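Local coordinates for mucin-like protocadherin (PDB 6OAE), which probably acts as an intermicrovillar adhesion molecule, forming calcium-dependent heterophilic complexes with CDHR2 through its extracellular domain, of which this chain holds the first two cadherin repeats, at residues A[117-122]-A[199-204]; A[151-154]-A[160-163]; A[54-59]-A[66-71]. All blocks are in the same frame, centred on the assembly; numbering follows the deposited sequence. Where two conformers were deposited one is given.

Contact 1 (A[117-122]-A[199-204]); sequences STVIPE and LVLNVV
Val119 and Ile120 meet Leu201 across the core of a cadherin beta sandwich, the second repeat of this fragment. Strand 118-120 belongs to one sheet and strand 194-204 to the other. The backbones stay well apart, with the CA atoms of Val119 and Leu201 9.6 Å from each other. No hydrogen bond crosses, and the contact is made by methyl groups.

Leu201 can be followed outward. Its CB points toward the opposite sheet but is still too far away to touch segment 117-122. CB and CG run beside the ring of Phe151, which lies in the same sheet as Val119 and Ile120. At CG the side chain forks. The turns about CA-CB (chi1 -78°) and CB-CG (chi2 -72°) bring the CD1 branch to the two residues opposite. Leu201 CD1 lies 4.3 Å from Val119 CG1 and 4.4 Å from Ile120 CD1. CD2 takes the other branch and packs against Leu161.

Two consecutive residues can face Leu201 because the edge strand is irregular here. Val119 and Ile120 both stand opposite Leu161 in a classic beta bulge. The bulge sends both side chains inward, where a regular strand would send one of them out. Val109 and Ile107 of strand 104-110 border the same patch, Val109 touching both Val119 and Leu201.

The reach of the two partners differs. Val119 is short and offers a branch methyl. Ile120 is longer, and its chain is extended at chi2 (175°), which carries the end methyl deep into the core. There Ile120 CD1 also comes near the next inward residue of the facing strand, 4.6 Å from Leu199 CD1.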
# COMPACT_ATOMS: atom_id res chain seq x y z
N SER A 117 -9.02 -7.03 -30.44
CA SER A 117 -8.75 -8.21 -29.59
C SER A 117 -7.90 -7.76 -28.41
O SER A 117 -6.97 -6.94 -28.63
CB SER A 117 -8.01 -9.31 -30.33
OG SER A 117 -8.79 -9.86 -31.38
N THR A 118 -8.15 -8.30 -27.22
CA THR A 118 -7.18 -8.24 -26.11
C THR A 118 -6.04 -9.18 -26.49
O THR A 118 -6.34 -10.35 -26.79
CB THR A 118 -7.80 -8.61 -24.75
OG1 THR A 118 -8.75 -7.60 -24.44
CG2 THR A 118 -6.78 -8.69 -23.65
N VAL A 119 -4.79 -8.72 -26.49
CA VAL A 119 -3.60 -9.56 -26.82
C VAL A 119 -2.82 -9.88 -25.55
O VAL A 119 -2.15 -10.94 -25.52
CB VAL A 119 -2.75 -8.86 -27.90
CG1 VAL A 119 -1.38 -9.47 -28.08
CG2 VAL A 119 -3.49 -8.84 -29.24
N ILE A 120 -2.84 -9.01 -24.54
CA ILE A 120 -2.23 -9.30 -23.20
C ILE A 120 -3.29 -8.95 -22.17
O ILE A 120 -3.72 -7.80 -22.10
CB ILE A 120 -0.92 -8.54 -22.94
CG1 ILE A 120 0.06 -8.65 -24.12
CG2 ILE A 120 -0.29 -9.05 -21.66
CD1 ILE A 120 1.33 -7.81 -23.96
N PRO A 121 -3.74 -9.90 -21.33
CA PRO A 121 -4.72 -9.59 -20.31
C PRO A 121 -4.02 -8.86 -19.14
O PRO A 121 -2.79 -8.95 -18.97
CB PRO A 121 -5.24 -10.98 -19.93
CG PRO A 121 -4.01 -11.84 -20.05
CD PRO A 121 -3.31 -11.31 -21.28
N GLU A 122 -4.84 -8.14 -18.38
CA GLU A 122 -4.46 -7.36 -17.16
C GLU A 122 -3.53 -8.21 -16.26
O GLU A 122 -2.54 -7.66 -15.74
CB GLU A 122 -5.76 -6.91 -16.49
CG GLU A 122 -5.62 -5.64 -15.71
CD GLU A 122 -6.89 -5.13 -15.04
OE1 GLU A 122 -6.77 -4.50 -13.96
OE2 GLU A 122 -7.99 -5.31 -15.60
N LEU A 199 7.95 -4.03 -22.89
CA LEU A 199 7.09 -5.02 -23.57
C LEU A 199 7.57 -5.11 -25.00
O LEU A 199 7.67 -4.06 -25.64
CB LEU A 199 5.62 -4.60 -23.57
CG LEU A 199 4.93 -4.53 -22.22
CD1 LEU A 199 3.51 -4.03 -22.42
CD2 LEU A 199 4.94 -5.89 -21.55
N VAL A 200 7.82 -6.31 -25.47
CA VAL A 200 8.23 -6.57 -26.87
C VAL A 200 7.11 -7.38 -27.51
O VAL A 200 6.84 -8.51 -27.03
CB VAL A 200 9.58 -7.29 -26.90
CG1 VAL A 200 9.97 -7.66 -28.32
CG2 VAL A 200 10.68 -6.46 -26.25
N LEU A 201 6.47 -6.83 -28.54
CA LEU A 201 5.42 -7.49 -29.33
C LEU A 201 6.09 -7.96 -30.63
O LEU A 201 6.56 -7.06 -31.41
CB LEU A 201 4.28 -6.51 -29.60
CG LEU A 201 3.30 -6.27 -28.44
CD1 LEU A 201 2.42 -7.47 -28.22
CD2 LEU A 201 4.00 -5.92 -27.14
N ASN A 202 6.14 -9.27 -30.84
CA ASN A 202 6.76 -9.90 -32.03
C ASN A 202 5.65 -10.50 -32.89
O ASN A 202 4.96 -11.43 -32.41
CB ASN A 202 7.81 -10.94 -31.62
CG ASN A 202 8.60 -11.44 -32.81
OD1 ASN A 202 8.94 -10.65 -33.69
ND2 ASN A 202 8.89 -12.73 -32.83
N VAL A 203 5.48 -9.98 -34.11
CA VAL A 203 4.43 -10.43 -35.04
C VAL A 203 4.93 -11.72 -35.67
O VAL A 203 6.06 -11.73 -36.14
CB VAL A 203 4.10 -9.36 -36.11
CG1 VAL A 203 3.03 -9.83 -37.07
CG2 VAL A 203 3.70 -8.05 -35.47
N VAL A 204 4.12 -12.77 -35.65
CA VAL A 204 4.48 -14.05 -36.31
C VAL A 204 3.70 -14.07 -37.61
O VAL A 204 2.55 -13.64 -37.67
CB VAL A 204 4.27 -15.28 -35.41
CG1 VAL A 204 5.11 -15.16 -34.14
CG2 VAL A 204 2.83 -15.54 -35.06

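Contact 2 (A[151-154]-A[160-163]); sequences FSLV and ALRL
Arg162 NH2 donates to Ser152 OG at 2.9 Å, with an N-H...O angle of 144°. The hydroxyl lies at the edge of the guanidinium, tilted 25° from its plane. Asp164 completes the cluster: its OD1 pairs with Arg162 NE and its OD2 is hydrogen-bonded to Ser152 OG. The arginine chain bends at chi3 (60°), which turns the guanidinium back over the neighbouring strand. NH2 also donates to a water, in the guanidinium plane, and that water donates to Val154 O at 2.7 Å. A leucine in place of Arg162 would probably leave Asp164 without its cationic mate and take one of the partners from Ser152 OG and from the water.

Beneath these groups the backbones of Ser152 and Arg162 form an antiparallel hydrogen-bonded pair. Arg162 N to Ser152 O is 2.9 Å and almost straight; Ser152 N to Arg162 O is longer, 3.2 Å. Val154 N binds Ala160 O at 3.0 Å, close to the turn of this beta hairpin.

The other face is apolar. Leu161 crosses Phe151 at about a right angle, and its CD1 sits 3.9 Å from Phe151 CB and 4.0 Å from Leu153 CD2. Leu163 CD1 approaches the far part of the ring, 3.7 Å from Phe151 CE1.

Strand 158-163 is the middle of its three-stranded sheet, between strands 151-155 and 118-120. The apolar face turns to the other sheet: Phe151 meets Met175 and Phe177 of strand 174-182, and Leu153 and Leu161 meet Leu140 of strand 137-142.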
# COMPACT_ATOMS: atom_id res chain seq x y z
N PHE A 151 -1.14 -0.78 -30.79
CA PHE A 151 -1.54 -1.28 -29.45
C PHE A 151 -1.77 -0.13 -28.49
O PHE A 151 -1.08 0.89 -28.57
CB PHE A 151 -0.48 -2.21 -28.87
CG PHE A 151 -0.19 -3.44 -29.68
CD1 PHE A 151 -1.01 -4.57 -29.60
CD2 PHE A 151 0.92 -3.50 -30.51
CE1 PHE A 151 -0.71 -5.70 -30.33
CE2 PHE A 151 1.21 -4.64 -31.25
CZ PHE A 151 0.39 -5.74 -31.15
N SER A 152 -2.74 -0.30 -27.59
CA SER A 152 -3.04 0.65 -26.49
C SER A 152 -3.55 -0.12 -25.28
O SER A 152 -3.99 -1.28 -25.46
CB SER A 152 -4.03 1.69 -26.97
OG SER A 152 -5.26 1.08 -27.30
N LEU A 153 -3.49 0.49 -24.11
CA LEU A 153 -4.07 -0.08 -22.88
C LEU A 153 -5.57 0.18 -22.92
O LEU A 153 -5.98 1.26 -23.44
CB LEU A 153 -3.45 0.58 -21.66
CG LEU A 153 -1.95 0.37 -21.50
CD1 LEU A 153 -1.49 1.06 -20.24
CD2 LEU A 153 -1.61 -1.12 -21.44
N VAL A 154 -6.36 -0.74 -22.41
CA VAL A 154 -7.83 -0.54 -22.35
C VAL A 154 -8.12 0.72 -21.53
O VAL A 154 -8.97 1.54 -21.96
CB VAL A 154 -8.56 -1.78 -21.82
CG1 VAL A 154 -10.01 -1.48 -21.49
CG2 VAL A 154 -8.46 -2.91 -22.81
N ALA A 160 -4.82 -4.06 -19.78
CA ALA A 160 -4.93 -5.08 -20.83
C ALA A 160 -4.43 -4.41 -22.10
O ALA A 160 -4.78 -3.23 -22.29
CB ALA A 160 -6.33 -5.58 -20.98
N LEU A 161 -3.65 -5.11 -22.91
CA LEU A 161 -3.13 -4.55 -24.18
C LEU A 161 -4.07 -5.00 -25.30
O LEU A 161 -4.29 -6.22 -25.45
CB LEU A 161 -1.69 -5.00 -24.42
CG LEU A 161 -0.95 -4.19 -25.48
CD1 LEU A 161 -0.74 -2.77 -25.03
CD2 LEU A 161 0.37 -4.84 -25.85
N ARG A 162 -4.61 -4.04 -26.02
CA ARG A 162 -5.58 -4.25 -27.12
C ARG A 162 -4.89 -4.00 -28.46
O ARG A 162 -4.11 -3.03 -28.56
CB ARG A 162 -6.77 -3.32 -26.87
CG ARG A 162 -7.77 -3.26 -28.01
CD ARG A 162 -8.90 -2.27 -27.74
NE ARG A 162 -8.31 -0.96 -27.56
CZ ARG A 162 -8.70 -0.05 -26.69
NH1 ARG A 162 -9.73 -0.27 -25.90
NH2 ARG A 162 -8.04 1.09 -26.60
N LEU A 163 -5.16 -4.83 -29.46
CA LEU A 163 -4.76 -4.56 -30.86
C LEU A 163 -5.76 -3.56 -31.48
O LEU A 163 -6.99 -3.82 -31.46
CB LEU A 163 -4.72 -5.86 -31.66
CG LEU A 163 -4.32 -5.72 -33.12
CD1 LEU A 163 -2.87 -5.28 -33.27
CD2 LEU A 163 -4.56 -7.02 -33.87
O HOH W 1 -9.44 2.34 -24.45

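Contact 3 (A[54-59]-A[66-71]); sequences LFLNVT and SLLEAQ
Two leucines of strand 53-56, Leu54 and Leu56, face Ala70 and Leu68 of strand 67-76 inside the beta sandwich of the first cadherin repeat. The strands belong to opposite sheets, and only side chains bridge the gap. All four residues are buried and apolar.

Leu54 packs against Ala70, and Leu56 against Leu68. The CA atoms of Leu54 and Ala70 are 8.6 Å apart, those of Leu56 and Leu68 9.5 Å, so the sheets lie nearer where the small alanine sits. Leu54 reaches over with its CG anti to the backbone N (chi1 -179°). Its two end methyls both come to the single methyl of Ala70, Leu54 CD2 at 4.0 Å and Leu54 CD1 at 4.2 Å from Ala70 CB.

Phe47 of strand 47-50 touches Leu54, Leu68 and Ala70 and so joins the two contacts. Val86 and Val88 of strand 79-91 pack on Leu54 and Leu68 respectively. The side chain of Leu68 is about 12 Å from a bound calcium ion.

Leu56 does not start out toward its partner, but its end swings nearer. The two leucine chains cross at about a right angle, and Leu56 CD2 meets Leu68 CD1 at 3.9 Å.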
# COMPACT_ATOMS: atom_id res chain seq x y z
N LEU A 54 1.09 6.63 29.40
CA LEU A 54 1.10 5.58 28.37
C LEU A 54 1.97 6.07 27.22
O LEU A 54 1.76 7.19 26.73
CB LEU A 54 -0.31 5.28 27.88
CG LEU A 54 -0.42 4.20 26.82
CD1 LEU A 54 0.01 2.85 27.35
CD2 LEU A 54 -1.84 4.14 26.26
N PHE A 55 2.90 5.23 26.82
CA PHE A 55 3.82 5.49 25.70
C PHE A 55 3.68 4.39 24.64
O PHE A 55 3.33 3.25 25.01
CB PHE A 55 5.27 5.48 26.20
CG PHE A 55 5.65 6.58 27.14
CD1 PHE A 55 5.52 6.42 28.52
CD2 PHE A 55 6.20 7.76 26.65
CE1 PHE A 55 5.90 7.44 29.38
CE2 PHE A 55 6.58 8.78 27.53
CZ PHE A 55 6.44 8.61 28.88
N LEU A 56 3.95 4.76 23.39
CA LEU A 56 4.25 3.85 22.26
C LEU A 56 5.75 3.59 22.28
O LEU A 56 6.47 4.59 22.32
CB LEU A 56 3.90 4.52 20.93
CG LEU A 56 2.56 4.20 20.29
CD1 LEU A 56 2.41 4.99 19.00
CD2 LEU A 56 2.43 2.71 20.02
N ASN A 57 6.22 2.33 22.24
CA ASN A 57 7.67 2.00 22.23
C ASN A 57 8.16 1.81 20.79
O ASN A 57 9.39 1.73 20.60
CB ASN A 57 8.02 0.74 23.01
CG ASN A 57 7.94 0.94 24.49
OD1 ASN A 57 8.02 2.07 24.98
ND2 ASN A 57 7.79 -0.15 25.22
N VAL A 58 7.24 1.73 19.84
CA VAL A 58 7.52 1.27 18.45
C VAL A 58 6.93 2.24 17.42
O VAL A 58 5.99 3.02 17.73
CB VAL A 58 7.00 -0.16 18.26
CG1 VAL A 58 7.70 -1.13 19.20
CG2 VAL A 58 5.50 -0.25 18.45
N THR A 59 7.48 2.17 16.22
CA THR A 59 7.06 2.97 15.06
C THR A 59 6.06 2.10 14.29
O THR A 59 6.44 1.06 13.74
CB THR A 59 8.28 3.49 14.29
OG1 THR A 59 8.87 4.54 15.07
CG2 THR A 59 7.90 4.03 12.94
N SER A 66 -2.86 -2.24 11.84
CA SER A 66 -3.50 -0.91 11.68
C SER A 66 -4.16 -0.43 12.98
O SER A 66 -4.58 0.73 13.04
CB SER A 66 -4.50 -0.95 10.56
OG SER A 66 -5.60 -1.77 10.90
N LEU A 67 -4.28 -1.30 13.99
CA LEU A 67 -4.94 -0.96 15.27
C LEU A 67 -4.14 -1.55 16.41
O LEU A 67 -3.88 -2.77 16.41
CB LEU A 67 -6.37 -1.49 15.24
CG LEU A 67 -7.23 -1.12 16.44
CD1 LEU A 67 -7.73 0.33 16.33
CD2 LEU A 67 -8.40 -2.10 16.56
N LEU A 68 -3.73 -0.70 17.35
CA LEU A 68 -2.94 -1.10 18.54
C LEU A 68 -3.84 -0.82 19.73
O LEU A 68 -4.44 0.27 19.75
CB LEU A 68 -1.63 -0.32 18.59
CG LEU A 68 -0.85 -0.24 17.27
CD1 LEU A 68 0.40 0.63 17.42
CD2 LEU A 68 -0.48 -1.62 16.78
N GLU A 69 -3.93 -1.76 20.67
CA GLU A 69 -4.80 -1.68 21.85
C GLU A 69 -3.94 -1.79 23.11
O GLU A 69 -3.08 -2.66 23.17
CB GLU A 69 -5.85 -2.80 21.75
CG GLU A 69 -6.65 -3.01 23.02
CD GLU A 69 -7.93 -3.81 22.82
OE1 GLU A 69 -8.93 -3.50 23.50
OE2 GLU A 69 -7.92 -4.74 21.97
N ALA A 70 -4.19 -0.93 24.08
CA ALA A 70 -3.59 -0.98 25.42
C ALA A 70 -4.71 -1.26 26.40
O ALA A 70 -5.72 -0.52 26.36
CB ALA A 70 -2.88 0.30 25.75
N GLN A 71 -4.55 -2.30 27.22
CA GLN A 71 -5.48 -2.62 28.34
C GLN A 71 -4.82 -2.07 29.59
O GLN A 71 -3.74 -2.58 29.94
CB GLN A 71 -5.75 -4.12 28.40
CG GLN A 71 -6.64 -4.52 29.57
CD GLN A 71 -6.78 -6.02 29.69
OE1 GLN A 71 -5.83 -6.77 29.47
NE2 GLN A 71 -7.97 -6.46 30.05

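Overall arrangement
From the N terminus, contact 3 comes first. It closes a short loop in the first cadherin repeat and ties the two sheets of that sandwich together. The chain then passes through the calcium-binding region between the repeats. Contact 1 opens next, at 117-122, and closes only at 199-204, spanning much of the second repeat. Contact 2, a hairpin, forms and closes within that span. Strands 118-120 and 158-163 are neighbours in one sheet, joined by probable backbone hydrogen bonds, so contacts 1 and 2 touch. Contact 2 joins two of the three strands of this sheet; contact 1 ties it to the facing one. Contact 3 is separate, its centre about 49 Å from that of contact 1.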